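Local coordinates for probable transcriptional regulatory protein, Rv1404 (Mycobacterium tuberculosis, PDB 2NYX) that probably binds DNA and regulates transcription as a dimeric member of the MarR family of winged helix-turn-helix proteins, at residues R121-I124 against A125-V128; L105-R108 against G109-V113; L21-A24 against S25-L28. One frame throughout, in Å; residues are numbered along the deposited sequence.

All three contacts are local, between residues a few positions apart. Contacts 1 and 2 lie on one long helix, 107-128: contact 2 at its start, where it follows the strand 102-105, and contact 1 at its far end, with centres about 23 Å apart. Contact 3 is the break between helices 16-24 and 26-39. It packs against contact 1 through Ile124 CD1 and Leu28 CD2, 3.9 Å apart, and both border the second subunit. Contacts 2 and 3 lie on opposite sides of the chain's centre, about 28 Å between centres. As in MarR relatives, helix 107-128 thus probably runs from the winged DNA-binding lobe to the dimerisation region.

Contact 1: residues R121-I124 against A125-V128; sequences RTEI and ARIV
Arg126 NE donates to Glu123 OE1 at 2.8 Å, the nearer half of a salt bridge spanning three residues on the outside of the helix. The two side chains run alongside each other and point the same way, with the carboxylate and guanidinium planes only 29° apart. The match is imperfect: NE meets OE1 from above the carboxylate plane, and the second link, Arg126 NH2 to Glu123 OE2 at 3.3 Å, is weak although OE2 sits in plane at the guanidinium edge. Arg126 reaches this place with CG anti to the backbone N (chi1 -172°) and a bend at chi3, which turns NE and the guanidinium toward the carboxylate of Glu123. Glu123 OE2 also rests 3.6 Å from Ile127 CD1, and the side chains of Glu123 and Ile127 both pack on Ile31 of helix 26-39.

Beneath the ion pair run the i to i+4 bonds. Ala125 N meets Arg121 O at 3.0 Å and Val128 N meets Ile124 O at 2.8 Å, while Ile127 N to Glu123 O is long and weak. On the buried side Ile124 CG2 touches Val128 CG2 at 4.0 Å, and Ile124 lies on Leu28. The guanidinium of Arg121 turns to the second subunit, where its NH2 forms salt bridges with Asp19 and Asp15 of that chain. Ala125 and Val128 pack there on Thr18 and Val14. The result is an amphipathic helix end, with an i to i+3 salt bridge on the outside and aliphatic residues within, at the dimer interface of a MarR-type fold.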
loop_
_atom_site.group_PDB
_atom_site.type_symbol
_atom_site.label_atom_id
_atom_site.label_comp_id
_atom_site.label_asym_id
_atom_site.label_seq_id
_atom_site.Cartn_x
_atom_site.Cartn_y
_atom_site.Cartn_z
ATOM N N ARG B 121 -10.732 1.556 -8.692
ATOM C CA ARG B 121 -11.495 2.723 -9.097
ATOM C C ARG B 121 -12.986 2.539 -8.810
ATOM O O ARG B 121 -13.646 3.478 -8.376
ATOM C CB ARG B 121 -11.277 3.058 -10.571
ATOM C CG ARG B 121 -11.670 4.478 -10.892
ATOM C CD ARG B 121 -11.881 4.724 -12.362
ATOM N NE ARG B 121 -12.204 6.134 -12.605
ATOM C CZ ARG B 121 -13.431 6.649 -12.579
ATOM N NH1 ARG B 121 -14.477 5.879 -12.318
ATOM N NH2 ARG B 121 -13.614 7.940 -12.816
ATOM N N THR B 122 -13.504 1.333 -9.042
ATOM C CA THR B 122 -14.913 1.033 -8.784
ATOM C C THR B 122 -15.250 1.172 -7.293
ATOM O O THR B 122 -16.318 1.678 -6.950
ATOM C CB THR B 122 -15.327 -0.366 -9.325
ATOM O OG1 THR B 122 -14.920 -0.500 -10.688
ATOM C CG2 THR B 122 -16.834 -0.559 -9.268
ATOM N N GLU B 123 -14.340 0.740 -6.418
ATOM C CA GLU B 123 -14.521 0.909 -4.974
ATOM C C GLU B 123 -14.404 2.358 -4.537
ATOM O O GLU B 123 -15.107 2.781 -3.621
ATOM C CB GLU B 123 -13.544 0.055 -4.153
ATOM C CG GLU B 123 -14.199 -1.145 -3.433
ATOM C CD GLU B 123 -15.283 -0.745 -2.399
ATOM O OE1 GLU B 123 -16.454 -1.145 -2.579
ATOM O OE2 GLU B 123 -14.968 -0.045 -1.409
ATOM N N ILE B 124 -13.512 3.111 -5.178
ATOM C CA ILE B 124 -13.304 4.500 -4.803
ATOM C C ILE B 124 -14.539 5.333 -5.117
ATOM O O ILE B 124 -15.025 6.049 -4.245
ATOM C CB ILE B 124 -11.997 5.097 -5.403
ATOM C CG1 ILE B 124 -10.782 4.478 -4.700
ATOM C CG2 ILE B 124 -11.974 6.636 -5.279
ATOM C CD1 ILE B 124 -9.408 4.837 -5.312
ATOM N N ALA B 125 -15.060 5.208 -6.338
ATOM C CA ALA B 125 -16.235 5.970 -6.779
ATOM C C ALA B 125 -17.500 5.644 -5.987
ATOM O O ALA B 125 -18.300 6.530 -5.709
ATOM C CB ALA B 125 -16.471 5.776 -8.271
ATOM N N ARG B 126 -17.670 4.376 -5.618
ATOM C CA ARG B 126 -18.763 3.960 -4.746
ATOM C C ARG B 126 -18.739 4.749 -3.436
ATOM O O ARG B 126 -19.779 5.190 -2.933
ATOM C CB ARG B 126 -18.679 2.461 -4.460
ATOM C CG ARG B 126 -19.886 1.896 -3.725
ATOM C CD ARG B 126 -19.590 0.527 -3.125
ATOM N NE ARG B 126 -18.559 0.586 -2.082
ATOM C CZ ARG B 126 -18.791 0.880 -0.803
ATOM N NH1 ARG B 126 -20.023 1.153 -0.388
ATOM N NH2 ARG B 126 -17.788 0.905 0.064
ATOM N N ILE B 127 -17.544 4.925 -2.889
ATOM C CA ILE B 127 -17.368 5.696 -1.668
ATOM C C ILE B 127 -17.496 7.211 -1.917
ATOM O O ILE B 127 -18.023 7.937 -1.076
ATOM C CB ILE B 127 -16.054 5.297 -0.961
ATOM C CG1 ILE B 127 -16.184 3.851 -0.464
ATOM C CG2 ILE B 127 -15.746 6.244 0.194
ATOM C CD1 ILE B 127 -14.911 3.205 0.026
ATOM N N VAL B 128 -17.051 7.674 -3.085
ATOM C CA VAL B 128 -17.193 9.082 -3.465
ATOM C C VAL B 128 -18.659 9.498 -3.687
ATOM O O VAL B 128 -19.018 10.652 -3.445
ATOM C CB VAL B 128 -16.323 9.435 -4.701
ATOM C CG1 VAL B 128 -16.540 10.869 -5.139
ATOM C CG2 VAL B 128 -14.856 9.236 -4.385
#

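Contact 2: residues L105-R108 against G109-V113; sequences LTKR and GRDVV
The Arg110 guanidinium has Leu105 CB over one face, 4.3 Å above the plane and offset toward the rim, while a water lies in plane at its edge. Arg110 NH1 donates to this water at 2.8 Å, and the water gives a weak bond back to Leu105 O, closing a bridge from side chain to strand end. The aliphatic stem of Arg110 crosses Leu105, with Arg110 CG lying 4.0 Å from Leu105 CB, before a bend at chi3 lays the guanidinium beside Leu105. The CD2 methyl of Leu105 rests 4.1 Å from Gly109 CA, against the bare backbone of this glycine. Leu105 also packs on Leu51 and Leu54 of helix 45-57.

Lys107 crosses Arg110 at about a right angle and brings CD to 3.6 Å from Asp111 OD2; its NZ stays clear of the carboxylate. Thr106 stands at the N-cap position, but its side chain makes no capping bond. Backbone bonds close the first turn, Arg110 N to Thr106 O at 2.9 Å and Asp111 N to Lys107 O likewise at 2.9 Å. This is a strand-to-helix junction, where the wing strand 102-105 of the winged helix passes through Thr106 into helix 107-128.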
loop_
_atom_site.group_PDB
_atom_site.type_symbol
_atom_site.label_atom_id
_atom_site.label_comp_id
_atom_site.label_asym_id
_atom_site.label_seq_id
_atom_site.Cartn_x
_atom_site.Cartn_y
_atom_site.Cartn_z
ATOM N N LEU B 105 7.101 -5.293 -18.940
ATOM C CA LEU B 105 5.852 -6.000 -18.720
ATOM C C LEU B 105 5.502 -6.965 -19.836
ATOM O O LEU B 105 5.776 -6.743 -21.009
ATOM C CB LEU B 105 4.687 -5.032 -18.516
ATOM C CG LEU B 105 4.532 -4.363 -17.152
ATOM C CD1 LEU B 105 3.354 -3.412 -17.179
ATOM C CD2 LEU B 105 4.373 -5.402 -16.035
ATOM N N THR B 106 4.869 -8.038 -19.412
ATOM C CA THR B 106 4.260 -9.030 -20.247
ATOM C C THR B 106 2.783 -8.658 -20.420
ATOM O O THR B 106 2.256 -7.849 -19.659
ATOM C CB THR B 106 4.450 -10.363 -19.534
ATOM O OG1 THR B 106 5.365 -11.173 -20.282
ATOM C CG2 THR B 106 3.165 -11.083 -19.349
ATOM N N LYS B 107 2.114 -9.220 -21.423
ATOM C CA LYS B 107 0.686 -8.941 -21.640
ATOM C C LYS B 107 -0.128 -9.182 -20.361
ATOM O O LYS B 107 -0.932 -8.345 -19.953
ATOM C CB LYS B 107 0.125 -9.790 -22.782
ATOM C CG LYS B 107 -0.949 -9.093 -23.629
ATOM C CD LYS B 107 -2.063 -8.423 -22.796
ATOM C CE LYS B 107 -2.655 -7.181 -23.497
ATOM N NZ LYS B 107 -1.688 -6.039 -23.690
ATOM N N ARG B 108 0.098 -10.342 -19.755
ATOM C CA ARG B 108 -0.526 -10.749 -18.512
ATOM C C ARG B 108 -0.176 -9.782 -17.399
ATOM O O ARG B 108 -1.031 -9.445 -16.593
ATOM C CB ARG B 108 -0.090 -12.173 -18.180
ATOM C CG ARG B 108 -0.243 -12.589 -16.746
ATOM C CD ARG B 108 -0.732 -14.015 -16.666
ATOM N NE ARG B 108 0.052 -14.808 -15.726
ATOM C CZ ARG B 108 0.520 -16.026 -15.984
ATOM N NH1 ARG B 108 0.267 -16.613 -17.154
ATOM N NH2 ARG B 108 1.228 -16.671 -15.058
ATOM N N GLY B 109 1.075 -9.330 -17.366
ATOM C CA GLY B 109 1.492 -8.256 -16.476
ATOM C C GLY B 109 0.624 -7.015 -16.614
ATOM O O GLY B 109 0.163 -6.467 -15.616
ATOM N N ARG B 110 0.389 -6.582 -17.851
ATOM C CA ARG B 110 -0.400 -5.369 -18.115
ATOM C C ARG B 110 -1.860 -5.554 -17.719
ATOM O O ARG B 110 -2.492 -4.611 -17.223
ATOM C CB ARG B 110 -0.298 -4.926 -19.582
ATOM C CG ARG B 110 1.096 -5.039 -20.175
ATOM C CD ARG B 110 1.177 -4.526 -21.618
ATOM N NE ARG B 110 1.859 -3.238 -21.640
ATOM C CZ ARG B 110 3.088 -3.032 -22.115
ATOM N NH1 ARG B 110 3.787 -4.024 -22.667
ATOM N NH2 ARG B 110 3.614 -1.815 -22.064
ATOM N N ASP B 111 -2.385 -6.760 -17.935
ATOM C CA ASP B 111 -3.740 -7.107 -17.510
ATOM C C ASP B 111 -3.890 -7.037 -15.999
ATOM O O ASP B 111 -4.866 -6.490 -15.501
ATOM C CB ASP B 111 -4.124 -8.498 -17.999
ATOM C CG ASP B 111 -4.308 -8.551 -19.501
ATOM O OD1 ASP B 111 -4.713 -7.516 -20.098
ATOM O OD2 ASP B 111 -4.050 -9.632 -20.089
ATOM N N VAL B 112 -2.915 -7.582 -15.278
ATOM C CA VAL B 112 -2.893 -7.506 -13.822
ATOM C C VAL B 112 -2.989 -6.055 -13.338
ATOM O O VAL B 112 -3.873 -5.729 -12.545
ATOM C CB VAL B 112 -1.667 -8.242 -13.238
ATOM C CG1 VAL B 112 -1.355 -7.787 -11.819
ATOM C CG2 VAL B 112 -1.907 -9.735 -13.267
ATOM N N VAL B 113 -2.104 -5.194 -13.844
ATOM C CA VAL B 113 -2.104 -3.780 -13.507
ATOM C C VAL B 113 -3.439 -3.123 -13.862
ATOM O O VAL B 113 -3.981 -2.360 -13.078
ATOM C CB VAL B 113 -0.933 -3.011 -14.200
ATOM C CG1 VAL B 113 -1.071 -1.497 -13.992
ATOM C CG2 VAL B 113 0.422 -3.474 -13.672
HETATM O O HOH W 1 3.345 -6.639 -23.406
#

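Contact 3: residues L21-A24 against S25-L28; sequences LLTA and SRLL
A water-bridged helix break separates helices 16-24 and 26-39 at Ser25, whose hydroxyl and amide both turn back to Leu21 O. It belongs to the N-terminal helical region that in MarR-type proteins forms part of the dimer interface. Ser25 OG donates to Leu21 O at 2.9 Å, in the carbonyl plane; with chi1 at 73° it sits between the backbone N and the carbonyl carbon, which swings it over the preceding turn. The same carbonyl takes a weak second bond from Ser25 N at 3.1 Å.

Past this point the i to i+4 pattern fails. Arg26 N is 3.7 Å from Leu22 O and bonds to Thr23 O instead, at 3.3 Å, meeting it from well above the carbonyl plane, a one-residue tightening of the turn. Two waters then stand in for the missing direct bonds. One accepts from Leu27 N at 3.0 Å and donates weakly to Thr23 O and Ala24 O; the other accepts from Leu28 N at 3.1 Å and donates to Ala24 O at 2.6 Å. Ala24 O is also approached by Thr147 OG1 of the second subunit in a weak hydrogen bond. The chain is thus bridged by water where direct helix bonds are absent.

Arg120 of the second subunit packs on Leu22 and Ser25, and Leu139 of that subunit on Leu21. On the outer side Thr23 and Arg26 lie alongside, pointing the same way. With Thr23 CG2 anti to the backbone N, its methyl is set over one face of the Arg26 guanidinium, toward the rim, with Thr23 CG2 3.5 Å from Arg26 NH2.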
loop_
_atom_site.group_PDB
_atom_site.type_symbol
_atom_site.label_atom_id
_atom_site.label_comp_id
_atom_site.label_asym_id
_atom_site.label_seq_id
_atom_site.Cartn_x
_atom_site.Cartn_y
_atom_site.Cartn_z
ATOM N N LEU B 21 -1.770 12.172 8.600
ATOM C CA LEU B 21 -1.800 11.475 7.324
ATOM C C LEU B 21 -1.678 9.956 7.421
ATOM O O LEU B 21 -2.218 9.247 6.586
ATOM C CB LEU B 21 -0.693 12.018 6.422
ATOM C CG LEU B 21 -0.973 12.898 5.197
ATOM C CD1 LEU B 21 -2.374 13.511 5.162
ATOM C CD2 LEU B 21 0.115 13.964 5.100
ATOM N N LEU B 22 -0.941 9.450 8.405
ATOM C CA LEU B 22 -0.881 8.005 8.621
ATOM C C LEU B 22 -2.262 7.457 8.967
ATOM O O LEU B 22 -2.679 6.424 8.435
ATOM C CB LEU B 22 0.088 7.646 9.740
ATOM C CG LEU B 22 1.576 7.437 9.459
ATOM C CD1 LEU B 22 1.845 7.054 8.018
ATOM C CD2 LEU B 22 2.362 8.666 9.860
ATOM N N THR B 23 -2.957 8.165 9.858
ATOM C CA THR B 23 -4.314 7.839 10.263
ATOM C C THR B 23 -5.302 7.983 9.096
ATOM O O THR B 23 -6.046 7.056 8.795
ATOM C CB THR B 23 -4.733 8.742 11.447
ATOM O OG1 THR B 23 -3.813 8.556 12.532
ATOM C CG2 THR B 23 -6.163 8.438 11.932
ATOM N N ALA B 24 -5.283 9.140 8.439
ATOM C CA ALA B 24 -6.238 9.504 7.387
ATOM C C ALA B 24 -6.180 8.620 6.146
ATOM O O ALA B 24 -7.162 8.522 5.398
ATOM C CB ALA B 24 -6.015 10.939 6.979
ATOM N N SER B 25 -5.030 7.992 5.928
ATOM C CA SER B 25 -4.815 7.218 4.732
ATOM C C SER B 25 -5.072 5.714 4.905
ATOM O O SER B 25 -4.985 4.973 3.937
ATOM C CB SER B 25 -3.409 7.485 4.179
ATOM O OG SER B 25 -2.433 6.871 4.997
ATOM N N ARG B 26 -5.385 5.277 6.126
ATOM C CA ARG B 26 -5.649 3.860 6.424
ATOM C C ARG B 26 -6.628 3.196 5.455
ATOM O O ARG B 26 -6.334 2.131 4.918
ATOM C CB ARG B 26 -6.173 3.680 7.852
ATOM C CG ARG B 26 -5.118 3.530 8.933
ATOM C CD ARG B 26 -5.767 3.479 10.336
ATOM N NE ARG B 26 -6.887 4.420 10.435
ATOM C CZ ARG B 26 -7.398 4.920 11.563
ATOM N NH1 ARG B 26 -6.901 4.599 12.758
ATOM N NH2 ARG B 26 -8.417 5.769 11.491
ATOM N N LEU B 27 -7.787 3.820 5.246
ATOM C CA LEU B 27 -8.817 3.251 4.376
ATOM C C LEU B 27 -8.366 3.127 2.930
ATOM O O LEU B 27 -8.464 2.053 2.351
ATOM C CB LEU B 27 -10.138 4.020 4.468
ATOM C CG LEU B 27 -11.339 3.397 3.741
ATOM C CD1 LEU B 27 -11.480 1.909 4.029
ATOM C CD2 LEU B 27 -12.626 4.105 4.090
ATOM N N LEU B 28 -7.869 4.215 2.349
ATOM C CA LEU B 28 -7.435 4.181 0.965
ATOM C C LEU B 28 -6.435 3.055 0.773
ATOM O O LEU B 28 -6.522 2.307 -0.204
ATOM C CB LEU B 28 -6.804 5.498 0.538
ATOM C CG LEU B 28 -7.326 6.127 -0.760
ATOM C CD1 LEU B 28 -6.278 7.049 -1.376
ATOM C CD2 LEU B 28 -7.834 5.109 -1.782
HETATM O O HOH W 2 -8.573 6.275 6.770
HETATM O O HOH W 3 -8.191 7.072 3.541
#